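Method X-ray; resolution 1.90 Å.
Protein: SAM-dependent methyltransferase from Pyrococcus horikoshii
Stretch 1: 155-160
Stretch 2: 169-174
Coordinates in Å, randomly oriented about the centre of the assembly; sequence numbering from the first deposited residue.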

# COMPACT_ATOMS: atom_id res chain seq x y z
N GLY A 155 -1.66 -6.68 6.06
CA GLY A 155 -1.63 -8.13 6.00
C GLY A 155 -0.87 -8.75 7.15
O GLY A 155 -0.83 -8.19 8.25
N PRO A 156 -0.24 -9.92 6.94
CA PRO A 156 0.51 -10.58 8.01
C PRO A 156 1.87 -9.93 8.27
O PRO A 156 2.53 -9.46 7.35
CB PRO A 156 0.65 -12.01 7.51
CG PRO A 156 0.76 -11.81 6.03
CD PRO A 156 -0.32 -10.79 5.75
N VAL A 157 2.27 -9.91 9.54
CA VAL A 157 3.56 -9.35 9.96
C VAL A 157 4.35 -10.52 10.53
O VAL A 157 3.84 -11.26 11.37
CB VAL A 157 3.40 -8.28 11.06
CG1 VAL A 157 4.77 -7.80 11.51
CG2 VAL A 157 2.57 -7.12 10.54
N VAL A 158 5.59 -10.68 10.09
CA VAL A 158 6.41 -11.79 10.59
C VAL A 158 7.63 -11.30 11.34
O VAL A 158 8.26 -10.32 10.95
CB VAL A 158 6.87 -12.70 9.43
CG1 VAL A 158 7.64 -13.89 9.98
CG2 VAL A 158 5.66 -13.17 8.63
N TRP A 159 7.96 -12.00 12.42
CA TRP A 159 9.13 -11.68 13.23
C TRP A 159 9.63 -12.93 13.94
O TRP A 159 9.01 -13.99 13.86
CB TRP A 159 8.81 -10.58 14.24
CG TRP A 159 7.61 -10.82 15.09
CD1 TRP A 159 6.31 -10.92 14.68
CD2 TRP A 159 7.59 -10.92 16.51
NE1 TRP A 159 5.48 -11.08 15.76
CE2 TRP A 159 6.24 -11.09 16.90
CE3 TRP A 159 8.58 -10.90 17.50
CZ2 TRP A 159 5.86 -11.22 18.24
CZ3 TRP A 159 8.20 -11.03 18.84
CH2 TRP A 159 6.85 -11.19 19.19
N ASN A 160 10.76 -12.82 14.63
CA ASN A 160 11.32 -13.99 15.29
C ASN A 160 12.01 -13.70 16.61
O ASN A 160 12.47 -12.59 16.86
CB ASN A 160 12.33 -14.67 14.35
CG ASN A 160 13.53 -13.79 14.04
OD1 ASN A 160 13.40 -12.73 13.42
ND2 ASN A 160 14.71 -14.22 14.47
N VAL A 169 9.34 -18.41 15.02
CA VAL A 169 8.98 -17.55 13.89
C VAL A 169 7.51 -17.28 14.13
O VAL A 169 6.70 -18.21 14.20
CB VAL A 169 9.18 -18.24 12.54
CG1 VAL A 169 8.63 -17.35 11.42
CG2 VAL A 169 10.66 -18.49 12.31
N ILE A 170 7.18 -16.00 14.28
CA ILE A 170 5.83 -15.59 14.60
C ILE A 170 5.18 -14.77 13.50
O ILE A 170 5.77 -13.82 13.00
CB ILE A 170 5.85 -14.75 15.90
CG1 ILE A 170 6.64 -15.51 16.96
CG2 ILE A 170 4.42 -14.48 16.38
CD1 ILE A 170 7.29 -14.61 17.99
N MET A 171 3.96 -15.15 13.14
CA MET A 171 3.23 -14.45 12.10
C MET A 171 1.90 -13.97 12.67
O MET A 171 1.09 -14.78 13.11
CB MET A 171 3.00 -15.38 10.92
CG MET A 171 2.28 -14.74 9.75
SD MET A 171 2.41 -15.79 8.30
CE MET A 171 1.21 -17.06 8.70
N ASP A 172 1.70 -12.65 12.65
CA ASP A 172 0.49 -12.04 13.19
C ASP A 172 -0.39 -11.41 12.13
O ASP A 172 0.09 -10.79 11.19
CB ASP A 172 0.84 -10.94 14.19
CG ASP A 172 1.71 -11.43 15.33
OD1 ASP A 172 1.51 -12.57 15.79
OD2 ASP A 172 2.59 -10.66 15.76
N TRP A 173 -1.70 -11.55 12.31
CA TRP A 173 -2.65 -10.93 11.41
C TRP A 173 -3.95 -10.72 12.17
O TRP A 173 -4.20 -11.39 13.18
CB TRP A 173 -2.86 -11.77 10.14
CG TRP A 173 -3.72 -12.99 10.26
CD1 TRP A 173 -5.05 -13.09 9.95
CD2 TRP A 173 -3.30 -14.31 10.64
NE1 TRP A 173 -5.47 -14.39 10.11
CE2 TRP A 173 -4.42 -15.16 10.53
CE3 TRP A 173 -2.08 -14.86 11.06
CZ2 TRP A 173 -4.37 -16.52 10.83
CZ3 TRP A 173 -2.02 -16.22 11.36
CH2 TRP A 173 -3.16 -17.04 11.24
N ARG A 174 -4.74 -9.76 11.72
CA ARG A 174 -5.99 -9.46 12.40
C ARG A 174 -7.17 -9.34 11.45
O ARG A 174 -7.02 -9.03 10.27
CB ARG A 174 -5.86 -8.17 13.20
CG ARG A 174 -5.53 -6.96 12.35
CD ARG A 174 -5.83 -5.66 13.08
NE ARG A 174 -5.39 -4.49 12.33
CZ ARG A 174 -5.76 -4.20 11.09
NH1 ARG A 174 -6.59 -5.00 10.42
NH2 ARG A 174 -5.31 -3.10 10.50
O HOH W 1 -3.60 -8.41 9.22

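Two antiparallel strands, 157-160 and 169-174, pair edge to edge and bury 494 Å² between the stretches. Backbone hydrogen bonds form two closed rings: Val157 N to Asp172 O (2.9 Å) with Asp172 N to Val157 O (2.9 Å), and Trp159 N to Ile170 O (2.9 Å) with Ile170 N to Trp159 O (2.8 Å). Between these rings the non-hydrogen-bonded pair Val158-Met171 brings the CA atoms to 4.4 Å, and CA-H...O contacts supplement the ladder, as from Val158 CA to Ile170 O (3.2 Å) and Met171 CA to Val157 O (3.3 Å). Past the ladder, a water accepts from Arg174 N (3.1 Å) and donates weakly to Gly155 O (2.9 Å).

On the face carrying Val157, Trp159, Ile170 and Asp172, the Trp159 indole (chi1 p) lies across the neighbouring strand. Its NE1 donates to Asp172 OD2 (2.9 Å), the carboxylate meeting the ring edge, while Ile170 CD1 sits over one face, 3.6 Å from the centroid of the six-membered ring. Tryptophan thus serves a polar and an apolar partner at once. Trp159 and Asp172 stay partly exposed, which suits their polar bond; Ile170 is buried.

On the face of Val158, Asn160, Val169 and Met171 the cross-strand packing is apolar: Val158 CG1 meets Val169 CG1 (3.9 Å), and Met171 CG packs against both Val158 CG2 and Pro156 CB (3.9 Å each). Burial suits these apolar side chains; the end of Asn160 leads away. Pro156 N meets no acceptor on the other stretch, so its missing amide hydrogen costs no bond across the pair.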